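Local coordinates for protein chymotrypsin (Cellulomonas bogoriensis, PDB 2EA3) that probably cuts peptide bonds as a serine endopeptidase of the chymotrypsin family, this chain being the protease portion of a longer precursor protein, at residues D2-N7 with N67-V72; G25-A30 with V60-G65; G78-A83 with A143-Q148; S92-S97 with I126-C131; I19-N24 with L178-T183. All blocks are in the same frame, centred on the assembly; numbering follows the deposited sequence.

In the fold
The chain folds into two six-stranded antiparallel barrels, the double barrel of chymotrypsin-like proteases. Interactions 1, 2 and 5 cluster on the first barrel, their centres 9 to 10 Å apart: interaction 2 is a pair of barrel strands, interaction 1 lays a two-stranded parallel sheet beside it, and interaction 5 closes the C-terminal tail over strand 14-23. Interaction 4 belongs to the second barrel, its centre about 24 Å from that of interaction 2. Interaction 3 lies between, about 13 Å from interaction 4 and 11 Å from interaction 5, centre to centre, with A147 CB 3.4 Å from F21 CZ. The probable catalytic triad, H32, D56 and S137, lies near, without touching, the T29 side chain.

Interaction 1: D2-N7 with N67-V72; sequences DVIGGN and NLLAQV
V3 and L68 meet in a small parallel two-stranded sheet beside the first barrel of this chymotrypsin-like fold, strand 2-5 running alongside strand 67-69 at 24° between their directions. Backbone bonds form the ladder. V3 N donates to N67 O at 2.8 Å, almost straight, and L69 N returns a bond to V3 O at 3.2 Å. The chain then turns a corner at A70, the centre of an inverse gamma turn, and pairing resumes two residues out of step: this beta bulge lets G5 N reach Q71 O and sets G5 opposite V72. The two backbones are close here, and a side chain on G5 would run into V72 CG2. I4 to N7 form a type II turn that overlaps the bulge, and G6 O is held by the hydroxyl of Y75.

Apolar contacts flank the ladder. V3 and L68 lie side by side, pointing the same way, with V3 CB 3.8 Å from L68 CD2; I19 and P43 also pack against V3. L69 CD1 reaches D2 CB at 3.8 Å and I4 CG1 at 4.0 Å. I4 CG2, anti to its backbone N, is carried instead to the carbonyl of Q71.

The polar end is D2 with N67. Their carboxylate and amide planes are turned 59° apart, yet D2 OD1 lies close to the amide plane of N67. A water reinforces the pair, donating to D2 OD1 and weakly accepting from N67 ND2, while N67 ND2 itself donates to D2 OD1 at 3.1 Å.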
# COMPACT_ATOMS: atom_id res chain seq x y z
N ASP A 2 11.90 -8.75 9.12
CA ASP A 2 10.45 -8.74 9.27
C ASP A 2 9.80 -7.78 8.29
O ASP A 2 10.21 -6.63 8.18
CB ASP A 2 10.03 -8.37 10.70
CG ASP A 2 10.45 -9.41 11.74
OD1 ASP A 2 10.85 -10.52 11.36
OD2 ASP A 2 10.37 -9.11 12.94
N VAL A 3 8.79 -8.28 7.59
CA VAL A 3 8.00 -7.47 6.66
C VAL A 3 6.75 -7.03 7.38
O VAL A 3 5.94 -7.85 7.80
CB VAL A 3 7.65 -8.26 5.37
CG1 VAL A 3 6.52 -7.55 4.55
CG2 VAL A 3 8.91 -8.46 4.54
N ILE A 4 6.63 -5.71 7.54
CA ILE A 4 5.55 -5.07 8.27
C ILE A 4 4.98 -3.98 7.35
O ILE A 4 5.73 -3.25 6.70
CB ILE A 4 6.11 -4.44 9.57
CG1 ILE A 4 6.67 -5.53 10.50
CG2 ILE A 4 5.04 -3.62 10.30
CD1 ILE A 4 7.72 -5.00 11.48
N GLY A 5 3.65 -3.90 7.28
CA GLY A 5 2.99 -2.85 6.49
C GLY A 5 3.45 -1.44 6.87
O GLY A 5 3.63 -1.13 8.05
N GLY A 6 3.68 -0.61 5.86
CA GLY A 6 4.00 0.80 6.08
C GLY A 6 5.48 1.09 6.14
O GLY A 6 5.88 2.26 6.10
N ASN A 7 6.29 0.04 6.25
CA ASN A 7 7.76 0.20 6.27
C ASN A 7 8.33 0.46 4.87
O ASN A 7 7.79 -0.01 3.87
CB ASN A 7 8.44 -1.01 6.91
CG ASN A 7 8.37 -0.97 8.43
OD1 ASN A 7 8.86 -1.89 9.11
ND2 ASN A 7 7.77 0.07 8.97
N ASN A 67 10.40 -12.83 7.22
CA ASN A 67 9.22 -13.17 7.99
C ASN A 67 8.09 -12.24 7.63
O ASN A 67 8.23 -11.03 7.74
CB ASN A 67 9.52 -13.06 9.49
CG ASN A 67 10.62 -13.99 9.92
OD1 ASN A 67 10.56 -15.19 9.65
ND2 ASN A 67 11.65 -13.44 10.57
N LEU A 68 6.99 -12.81 7.17
CA LEU A 68 5.84 -12.04 6.70
C LEU A 68 4.84 -11.94 7.84
O LEU A 68 4.29 -12.97 8.26
CB LEU A 68 5.20 -12.75 5.50
CG LEU A 68 6.10 -12.91 4.27
CD1 LEU A 68 5.47 -13.79 3.21
CD2 LEU A 68 6.47 -11.53 3.72
N LEU A 69 4.60 -10.73 8.32
CA LEU A 69 3.79 -10.52 9.52
C LEU A 69 2.48 -9.88 9.17
O LEU A 69 2.41 -9.03 8.28
CB LEU A 69 4.55 -9.63 10.51
CG LEU A 69 5.86 -10.22 11.05
CD1 LEU A 69 6.51 -9.23 12.00
CD2 LEU A 69 5.60 -11.54 11.77
N ALA A 70 1.43 -10.26 9.89
CA ALA A 70 0.11 -9.70 9.68
C ALA A 70 -0.02 -8.41 10.50
O ALA A 70 -0.89 -8.27 11.35
CB ALA A 70 -0.95 -10.70 10.08
N GLN A 71 0.88 -7.46 10.24
CA GLN A 71 0.98 -6.25 11.06
C GLN A 71 1.26 -5.05 10.18
O GLN A 71 1.84 -5.20 9.09
CB GLN A 71 2.11 -6.37 12.07
CG GLN A 71 1.95 -7.52 13.05
CD GLN A 71 2.90 -7.40 14.21
OE1 GLN A 71 2.46 -7.27 15.35
NE2 GLN A 71 4.18 -7.39 13.92
N VAL A 72 0.84 -3.89 10.65
CA VAL A 72 1.14 -2.60 10.05
C VAL A 72 1.83 -1.73 11.12
O VAL A 72 1.43 -1.71 12.29
CB VAL A 72 -0.14 -1.90 9.50
CG1 VAL A 72 0.17 -0.48 9.05
CG2 VAL A 72 -0.76 -2.71 8.34
O HOH W 1 13.32 -11.38 10.96

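Interaction 2: G25-A30 with V60-G65; sequences GGFITA and VRTGAG
The ring of F27 lies with one face against V60: V60 CB sits 3.8 Å from the ring centroid and 20° off its normal, a CH-pi contact displaced toward the rim. V60 CG1 and CG2 spread from there, the first reaching F27 CE1 at 3.6 Å and the second turning to CZ and CE2. F27 CG stands between its own backbone N and carbonyl carbon (chi1 71°), the crowded position, and the ring points the same way as the valine. At the ring's edge, near its plane, T62 CG2 approaches F27 CD1 at 4.0 Å, while Y9 meets the ring edge-to-face from elsewhere in the barrel. An alanine in place of F27 would probably leave V60 without the ring that covers its isopropyl group and open a gap between V60, T62 and Y9.

F27 and V60 are a hydrogen-bonded pair of the antiparallel strands 26-29 and 57-62, neighbours in the first six-stranded barrel of the chymotrypsin fold. V60 N donates to F27 O at 2.8 Å with the N-H almost straight at 178°, and F27 N answers to V60 O at 3.0 Å. Next along is the non-hydrogen-bonded pair G26 and R61, where the chains come so close that a side chain on G26 would strike V60 O; G26 CA instead makes a C-H...O contact with V60 O. T62 N then bonds to G25 O. T29 CG2 touches V60 CG2 at 4.0 Å, and T29 OG1 is taken up by S18 O and the Y9 hydroxyl.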
# COMPACT_ATOMS: atom_id res chain seq x y z
N GLY A 25 3.56 -15.66 0.15
CA GLY A 25 4.63 -15.54 -0.85
C GLY A 25 5.33 -14.19 -0.95
O GLY A 25 6.31 -14.06 -1.66
N GLY A 26 4.84 -13.19 -0.23
CA GLY A 26 5.49 -11.90 -0.27
C GLY A 26 4.59 -10.78 0.20
O GLY A 26 3.92 -10.92 1.20
N PHE A 27 4.61 -9.67 -0.51
CA PHE A 27 3.81 -8.50 -0.11
C PHE A 27 3.27 -7.76 -1.32
O PHE A 27 3.77 -7.90 -2.44
CB PHE A 27 4.59 -7.56 0.84
CG PHE A 27 5.72 -6.79 0.19
CD1 PHE A 27 7.02 -7.30 0.20
CD2 PHE A 27 5.49 -5.56 -0.44
CE1 PHE A 27 8.07 -6.60 -0.39
CE2 PHE A 27 6.53 -4.86 -1.04
CZ PHE A 27 7.84 -5.39 -1.01
N ILE A 28 2.19 -7.02 -1.10
CA ILE A 28 1.61 -6.22 -2.14
C ILE A 28 1.89 -4.75 -1.88
O ILE A 28 2.11 -4.33 -0.73
CB ILE A 28 0.09 -6.50 -2.29
CG1 ILE A 28 -0.65 -6.27 -0.97
CG2 ILE A 28 -0.14 -7.92 -2.85
CD1 ILE A 28 -2.18 -6.33 -1.14
N THR A 29 1.91 -3.97 -2.96
CA THR A 29 2.39 -2.58 -2.92
C THR A 29 1.81 -1.92 -4.18
O THR A 29 0.98 -2.55 -4.84
CB THR A 29 3.96 -2.53 -2.82
OG1 THR A 29 4.42 -1.18 -2.61
CG2 THR A 29 4.64 -3.14 -4.09
N ALA A 30 2.24 -0.70 -4.51
CA ALA A 30 1.68 0.02 -5.66
C ALA A 30 2.43 -0.38 -6.92
O ALA A 30 3.64 -0.56 -6.89
CB ALA A 30 1.76 1.55 -5.46
N VAL A 60 5.20 -8.38 -4.76
CA VAL A 60 6.64 -8.63 -4.67
C VAL A 60 6.82 -9.97 -3.96
O VAL A 60 6.37 -10.15 -2.83
CB VAL A 60 7.37 -7.47 -3.92
CG1 VAL A 60 8.89 -7.79 -3.71
CG2 VAL A 60 7.19 -6.15 -4.66
N ARG A 61 7.43 -10.93 -4.66
CA ARG A 61 7.69 -12.24 -4.07
C ARG A 61 8.94 -12.17 -3.22
O ARG A 61 9.96 -11.67 -3.68
CB ARG A 61 7.87 -13.32 -5.15
CG ARG A 61 8.01 -14.74 -4.57
CD ARG A 61 8.85 -15.65 -5.46
NE ARG A 61 9.11 -16.97 -4.84
CZ ARG A 61 10.21 -17.31 -4.16
NH1 ARG A 61 11.22 -16.45 -3.98
NH2 ARG A 61 10.31 -18.54 -3.66
N THR A 62 8.84 -12.66 -2.00
CA THR A 62 9.98 -12.71 -1.08
C THR A 62 10.36 -14.19 -0.88
O THR A 62 9.58 -15.10 -1.17
CB THR A 62 9.64 -12.07 0.31
OG1 THR A 62 8.51 -12.73 0.87
CG2 THR A 62 9.33 -10.57 0.18
N GLY A 63 11.55 -14.42 -0.37
CA GLY A 63 11.99 -15.80 -0.18
C GLY A 63 12.52 -16.01 1.20
O GLY A 63 11.90 -15.58 2.18
N ALA A 64 13.68 -16.66 1.29
CA ALA A 64 14.17 -17.12 2.58
C ALA A 64 14.58 -15.97 3.50
O ALA A 64 15.09 -14.94 3.06
CB ALA A 64 15.33 -18.09 2.39
N GLY A 65 14.39 -16.19 4.79
CA GLY A 65 14.90 -15.28 5.80
C GLY A 65 14.00 -14.08 5.96
O GLY A 65 14.33 -13.13 6.67

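Interaction 3: G78-A83 with A143-Q148; sequences GRVQVA and AGNQAQ. With SO4 (sulfate ion), chain C.
A83 N donates to N145 O in a bond of 2.8 Å, close to straight at 169° and lying in the carbonyl plane. This bond ties 78-83 to 143-148, and it brings N145 to the edge of the chain just past strand 79-81. N145 CB then packs 3.9 Å from A83 CB, and its amide group extends toward Q81 O and V80. V80 CG1, anti to its backbone N (chi1 179°), comes within 4.0 Å of G144 O, and the V80 side chain as a whole crosses that of N145 obliquely. Deeper in, V82 CG1 meets A147 CB at 4.3 Å, where F21 of the first barrel touches both residues.

Far from N145, R79 grips a sulfate ion, probably from the crystallisation liquor. NH2 donates to sulfate O2 at 2.9 Å and NH1 to O4 at 3.0 Å; NH1 also bonds to G78 O from above its carbonyl plane.

N145 belongs to a type II' turn, A143 to Q146, closed by paired backbone bonds between A143 and Q146. It is a tight beta hairpin joining strands 140-143 and 146-154 of the second barrel, docked against the segment that leads from one barrel of the chymotrypsin fold to the other.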
# COMPACT_ATOMS: atom_id res chain seq x y z
N GLY A 78 4.52 0.81 17.94
CA GLY A 78 3.60 -0.32 18.04
C GLY A 78 3.25 -0.89 16.68
O GLY A 78 3.76 -0.45 15.63
N ARG A 79 2.37 -1.89 16.69
CA ARG A 79 1.89 -2.48 15.45
C ARG A 79 0.40 -2.67 15.52
O ARG A 79 -0.18 -2.78 16.61
CB ARG A 79 2.61 -3.79 15.13
CG ARG A 79 3.96 -3.58 14.36
CD ARG A 79 5.07 -3.82 15.31
NE ARG A 79 6.39 -3.63 14.72
CZ ARG A 79 7.02 -2.46 14.65
NH1 ARG A 79 6.45 -1.34 15.09
NH2 ARG A 79 8.24 -2.40 14.13
N VAL A 80 -0.22 -2.63 14.35
CA VAL A 80 -1.63 -2.87 14.22
C VAL A 80 -1.78 -4.24 13.57
O VAL A 80 -1.21 -4.50 12.50
CB VAL A 80 -2.31 -1.78 13.36
CG1 VAL A 80 -3.82 -2.06 13.21
CG2 VAL A 80 -2.06 -0.39 13.97
N GLN A 81 -2.58 -5.09 14.20
CA GLN A 81 -2.90 -6.39 13.64
C GLN A 81 -3.83 -6.25 12.44
O GLN A 81 -4.86 -5.56 12.50
CB GLN A 81 -3.52 -7.31 14.69
CG GLN A 81 -2.51 -7.97 15.62
CD GLN A 81 -1.74 -9.10 14.95
OE1 GLN A 81 -2.22 -9.75 14.01
NE2 GLN A 81 -0.52 -9.33 15.42
N VAL A 82 -3.47 -6.91 11.35
CA VAL A 82 -4.34 -7.03 10.18
C VAL A 82 -5.20 -8.28 10.32
O VAL A 82 -4.69 -9.40 10.32
CB VAL A 82 -3.53 -7.11 8.86
CG1 VAL A 82 -4.47 -7.18 7.68
CG2 VAL A 82 -2.63 -5.91 8.74
N ALA A 83 -6.51 -8.06 10.45
CA ALA A 83 -7.45 -9.15 10.75
C ALA A 83 -8.23 -9.67 9.53
O ALA A 83 -8.78 -10.76 9.56
CB ALA A 83 -8.41 -8.71 11.85
N ALA A 143 -8.96 0.37 7.70
CA ALA A 143 -10.11 0.85 8.45
C ALA A 143 -10.15 -0.06 9.67
O ALA A 143 -10.51 -1.23 9.55
CB ALA A 143 -11.36 0.73 7.65
N GLY A 144 -9.72 0.45 10.81
CA GLY A 144 -9.57 -0.39 12.00
C GLY A 144 -8.53 -1.48 11.73
O GLY A 144 -7.36 -1.19 11.46
N ASN A 145 -8.94 -2.74 11.82
CA ASN A 145 -8.01 -3.83 11.54
C ASN A 145 -8.21 -4.47 10.17
O ASN A 145 -7.72 -5.58 9.92
CB ASN A 145 -8.04 -4.89 12.66
CG ASN A 145 -7.63 -4.34 14.01
OD1 ASN A 145 -6.43 -4.22 14.33
ND2 ASN A 145 -8.62 -3.99 14.83
N GLN A 146 -8.92 -3.78 9.28
CA GLN A 146 -9.28 -4.36 7.98
C GLN A 146 -8.51 -3.65 6.90
O GLN A 146 -8.60 -2.43 6.79
CB GLN A 146 -10.78 -4.20 7.73
CG GLN A 146 -11.67 -4.93 8.75
CD GLN A 146 -11.53 -6.43 8.69
OE1 GLN A 146 -11.35 -7.07 9.71
NE2 GLN A 146 -11.62 -7.00 7.49
N ALA A 147 -7.76 -4.41 6.12
CA ALA A 147 -7.00 -3.84 4.99
C ALA A 147 -7.94 -3.30 3.93
O ALA A 147 -8.83 -4.02 3.48
CB ALA A 147 -6.12 -4.92 4.36
N GLN A 148 -7.70 -2.06 3.49
CA GLN A 148 -8.55 -1.41 2.48
C GLN A 148 -7.83 -1.27 1.14
O GLN A 148 -8.44 -1.41 0.08
CB GLN A 148 -8.97 -0.01 2.92
CG GLN A 148 -9.74 0.03 4.24
CD GLN A 148 -10.95 -0.84 4.15
OE1 GLN A 148 -11.12 -1.81 4.92
NE2 GLN A 148 -11.79 -0.55 3.17
S SO4 C . 9.77 0.77 15.66
O1 SO4 C . 9.69 1.71 14.54
O2 SO4 C . 10.24 -0.52 15.17
O3 SO4 C . 10.70 1.28 16.66
O4 SO4 C . 8.47 0.59 16.27

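Interaction 4: S92-S97 with I126-C131; sequences SAVCRS and IRTTVC. With SO4 (sulfate ion), chain B.
R96 and V130 are the nearest pair of backbones here, yet their CA atoms stand 7.2 Å apart: no backbone pairing joins strand 93-98 to the chain leaving strand 125-128 in this second barrel of the chymotrypsin fold, and side chains bridge the gap, one of them to a backbone oxygen. T128 OG1 accepts from V130 N, an ST turn just past its strand; the same hydroxyl also bonds to T164 O. At the start of strand 93-98, A93 N donates to O3 of a sulfate, probably from the crystallisation liquor, at 2.8 Å.

V130 wedges its two methyls between V94 and R96. CG2 meets V94 CG2 at 3.9 Å, and CG1 rests 3.7 Å from R96 CB. I108 and L141 also pack on V94.

R96 starts out extended, with CG anti to the backbone N, then bends at chi3 (48°), which places its NE beside the carbonyl of C131. A weak, long ion pair links NH1 to D136. An alanine at R96 would probably leave C131 O without either of its guanidinium donors and set the disulfide-bonded segment around C131 freer to shift. Both donors come side-on to that one oxygen: NE at 2.9 Å in the carbonyl plane, and NH2 above the plane, 3.0 Å from C131 O.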
# COMPACT_ATOMS: atom_id res chain seq x y z
N SER A 92 -16.00 6.19 6.09
CA SER A 92 -15.23 5.47 7.11
C SER A 92 -13.94 6.17 7.48
O SER A 92 -13.26 6.71 6.60
CB SER A 92 -14.89 4.07 6.64
OG SER A 92 -16.08 3.31 6.54
N ALA A 93 -13.57 6.11 8.76
CA ALA A 93 -12.28 6.61 9.21
C ALA A 93 -11.23 5.59 8.79
O ALA A 93 -11.35 4.39 9.05
CB ALA A 93 -12.26 6.80 10.73
N VAL A 94 -10.21 6.07 8.11
CA VAL A 94 -9.13 5.20 7.65
C VAL A 94 -7.80 5.84 8.04
O VAL A 94 -7.68 7.08 8.17
CB VAL A 94 -9.18 4.98 6.14
CG1 VAL A 94 -10.36 4.08 5.77
CG2 VAL A 94 -9.23 6.34 5.38
N CYS A 95 -6.80 4.98 8.23
CA CYS A 95 -5.46 5.47 8.56
C CYS A 95 -4.48 4.82 7.62
O CYS A 95 -4.64 3.63 7.28
CB CYS A 95 -5.06 5.12 9.99
SG CYS A 95 -6.04 5.94 11.23
N ARG A 96 -3.48 5.60 7.25
CA ARG A 96 -2.45 5.18 6.32
C ARG A 96 -1.12 5.10 7.06
O ARG A 96 -0.84 5.93 7.91
CB ARG A 96 -2.35 6.24 5.20
CG ARG A 96 -1.26 5.89 4.16
CD ARG A 96 -0.87 7.08 3.26
NE ARG A 96 -0.60 8.31 4.01
CZ ARG A 96 0.46 8.51 4.80
NH1 ARG A 96 1.37 7.55 4.96
NH2 ARG A 96 0.61 9.67 5.44
N SER A 97 -0.31 4.09 6.74
CA SER A 97 1.04 3.98 7.26
C SER A 97 1.99 4.04 6.07
O SER A 97 1.84 3.30 5.11
CB SER A 97 1.19 2.64 7.98
OG SER A 97 2.47 2.50 8.56
N ILE A 126 -9.86 4.45 -4.37
CA ILE A 126 -10.49 4.97 -3.16
C ILE A 126 -9.98 6.40 -2.94
O ILE A 126 -8.77 6.61 -2.80
CB ILE A 126 -10.13 4.12 -1.91
CG1 ILE A 126 -10.56 2.67 -2.11
CG2 ILE A 126 -10.77 4.73 -0.66
CD1 ILE A 126 -9.94 1.72 -1.10
N ARG A 127 -10.88 7.37 -2.92
CA ARG A 127 -10.49 8.76 -2.65
C ARG A 127 -10.61 9.04 -1.15
O ARG A 127 -11.61 8.67 -0.53
CB ARG A 127 -11.39 9.72 -3.44
CG ARG A 127 -10.92 11.16 -3.40
CD ARG A 127 -11.87 12.08 -4.17
NE ARG A 127 -11.74 13.44 -3.63
CZ ARG A 127 -11.21 14.48 -4.26
NH1 ARG A 127 -10.77 14.38 -5.51
NH2 ARG A 127 -11.14 15.66 -3.64
N THR A 128 -9.60 9.70 -0.58
CA THR A 128 -9.62 10.04 0.86
C THR A 128 -9.09 11.43 1.17
O THR A 128 -8.45 12.05 0.32
CB THR A 128 -8.75 9.09 1.71
OG1 THR A 128 -7.36 9.44 1.56
CG2 THR A 128 -9.00 7.60 1.32
N THR A 129 -9.28 11.86 2.42
CA THR A 129 -8.73 13.13 2.91
C THR A 129 -7.42 12.88 3.66
O THR A 129 -6.92 13.75 4.38
CB THR A 129 -9.70 13.80 3.90
OG1 THR A 129 -9.96 12.89 4.97
CG2 THR A 129 -11.01 14.16 3.23
N VAL A 130 -6.88 11.66 3.55
CA VAL A 130 -5.62 11.34 4.21
C VAL A 130 -4.51 12.04 3.41
O VAL A 130 -4.59 12.09 2.21
CB VAL A 130 -5.35 9.82 4.21
CG1 VAL A 130 -4.01 9.49 4.88
CG2 VAL A 130 -6.50 9.04 4.88
N CYS A 131 -3.48 12.56 4.08
CA CYS A 131 -2.37 13.19 3.36
C CYS A 131 -1.34 12.10 3.04
O CYS A 131 -1.32 11.07 3.69
CB CYS A 131 -1.71 14.26 4.23
SG CYS A 131 -0.96 13.66 5.79
S SO4 B . -16.26 4.59 11.24
O1 SO4 B . -16.19 4.08 12.60
O2 SO4 B . -16.74 5.97 11.25
O3 SO4 B . -14.94 4.54 10.62
O4 SO4 B . -17.19 3.78 10.46

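Interaction 5: I19-N24 with L178-T183; sequences IGFAVN and LRMITT
F21 and M180 form the apolar centre. M180 bends at both chi2 and chi3 (66°), bringing CE to within 3.3 Å of F21 CB and 3.6 Å of F21 CG. Its sulfur stands 5.2 Å from the F21 ring centroid, approaching obliquely in a Met-aromatic contact. V82, A147 and L173 also press on M180, so M180 touches F21 of the first barrel, A147 of the second and L173 of helix 169-176.

Around this centre further side chains make contact. I181 CD1 touches A22 CB at 3.8 Å and lies nearer still to the V23 carbonyl, with V23 O 3.4 Å away. L178 spreads its methyls over V23 CG2, both at 4.1 Å, and its CD2 also reaches N24 O.

The polar edge follows the backbone. V23 and M180 form a single bridge, with N24 N donating to R179 O at 2.9 Å nearly along the C=O axis. I181 N bonds to A22 O from above the carbonyl plane. A water lies within hydrogen-bonding distance of both A22 O and I181 O. Outermost, the N24 amide lies alongside R179, ND2 packing on its CB.

The tail after helix 169-176 thus comes back to the end of strand 14-23 and crosses it at a steep angle. In this chymotrypsin-like fold, the C-terminal segment leaves the second barrel and closes against the first, joining the two halves of the double barrel.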
# COMPACT_ATOMS: atom_id res chain seq x y z
N ILE A 19 5.76 -0.83 2.01
CA ILE A 19 5.05 -2.11 2.02
C ILE A 19 3.57 -1.88 2.28
O ILE A 19 3.19 -1.09 3.15
CB ILE A 19 5.62 -3.03 3.11
CG1 ILE A 19 7.09 -3.38 2.79
CG2 ILE A 19 4.80 -4.33 3.24
CD1 ILE A 19 7.84 -3.91 3.97
N GLY A 20 2.74 -2.59 1.50
CA GLY A 20 1.30 -2.55 1.66
C GLY A 20 0.88 -3.56 2.73
O GLY A 20 0.68 -3.20 3.90
N PHE A 21 0.79 -4.83 2.32
CA PHE A 21 0.39 -5.89 3.23
C PHE A 21 1.11 -7.16 2.87
O PHE A 21 1.39 -7.39 1.71
CB PHE A 21 -1.10 -6.17 3.12
CG PHE A 21 -1.94 -5.00 3.51
CD1 PHE A 21 -2.15 -4.72 4.87
CD2 PHE A 21 -2.48 -4.17 2.53
CE1 PHE A 21 -2.90 -3.60 5.24
CE2 PHE A 21 -3.25 -3.05 2.89
CZ PHE A 21 -3.46 -2.77 4.25
N ALA A 22 1.38 -7.98 3.89
CA ALA A 22 1.92 -9.32 3.69
C ALA A 22 0.83 -10.26 3.17
O ALA A 22 -0.30 -10.27 3.67
CB ALA A 22 2.50 -9.84 4.98
N VAL A 23 1.20 -11.04 2.18
CA VAL A 23 0.33 -12.05 1.58
C VAL A 23 1.14 -13.34 1.44
O VAL A 23 2.36 -13.30 1.57
CB VAL A 23 -0.17 -11.61 0.17
CG1 VAL A 23 -1.04 -10.34 0.27
CG2 VAL A 23 0.98 -11.39 -0.77
N ASN A 24 0.49 -14.48 1.17
CA ASN A 24 1.27 -15.70 0.95
C ASN A 24 2.29 -15.44 -0.15
O ASN A 24 1.91 -15.01 -1.25
CB ASN A 24 0.38 -16.86 0.50
CG ASN A 24 -0.49 -17.40 1.61
OD1 ASN A 24 -0.07 -17.51 2.76
ND2 ASN A 24 -1.71 -17.76 1.25
N LEU A 178 -4.05 -14.46 -4.45
CA LEU A 178 -3.30 -14.34 -3.20
C LEU A 178 -4.24 -14.36 -2.02
O LEU A 178 -5.39 -13.95 -2.14
CB LEU A 178 -2.53 -13.02 -3.16
CG LEU A 178 -1.47 -12.80 -4.23
CD1 LEU A 178 -1.15 -11.32 -4.30
CD2 LEU A 178 -0.23 -13.65 -3.94
N ARG A 179 -3.73 -14.82 -0.88
CA ARG A 179 -4.42 -14.72 0.39
C ARG A 179 -3.61 -13.84 1.33
O ARG A 179 -2.38 -13.94 1.39
CB ARG A 179 -4.59 -16.10 1.03
CG ARG A 179 -5.79 -16.89 0.52
CD ARG A 179 -5.92 -18.20 1.31
NE ARG A 179 -7.09 -18.99 0.91
CZ ARG A 179 -7.16 -19.75 -0.18
NH1 ARG A 179 -6.13 -19.83 -1.02
NH2 ARG A 179 -8.28 -20.43 -0.45
N MET A 180 -4.31 -12.98 2.07
CA MET A 180 -3.67 -12.15 3.08
C MET A 180 -3.26 -12.98 4.27
O MET A 180 -4.02 -13.84 4.72
CB MET A 180 -4.63 -11.06 3.56
CG MET A 180 -4.85 -9.97 2.55
SD MET A 180 -5.11 -8.43 3.44
CE MET A 180 -3.54 -8.16 4.21
N ILE A 181 -2.08 -12.71 4.80
CA ILE A 181 -1.64 -13.38 6.03
C ILE A 181 -2.40 -12.75 7.18
O ILE A 181 -2.52 -11.53 7.25
CB ILE A 181 -0.13 -13.24 6.22
CG1 ILE A 181 0.58 -14.03 5.12
CG2 ILE A 181 0.32 -13.70 7.64
CD1 ILE A 181 2.00 -13.60 4.94
N THR A 182 -2.88 -13.59 8.08
CA THR A 182 -3.62 -13.14 9.26
C THR A 182 -2.89 -13.45 10.57
O THR A 182 -3.30 -12.96 11.64
CB THR A 182 -4.98 -13.84 9.35
OG1 THR A 182 -4.77 -15.24 9.52
CG2 THR A 182 -5.83 -13.57 8.11
N THR A 183 -1.83 -14.24 10.54
CA THR A 183 -1.34 -14.80 11.79
C THR A 183 0.05 -15.40 11.68
O THR A 183 0.41 -15.96 10.64
CB THR A 183 -2.38 -15.85 12.33
OG1 THR A 183 -2.71 -15.56 13.69
CG2 THR A 183 -1.87 -17.26 12.22
O HOH W 2 -1.26 -9.22 6.14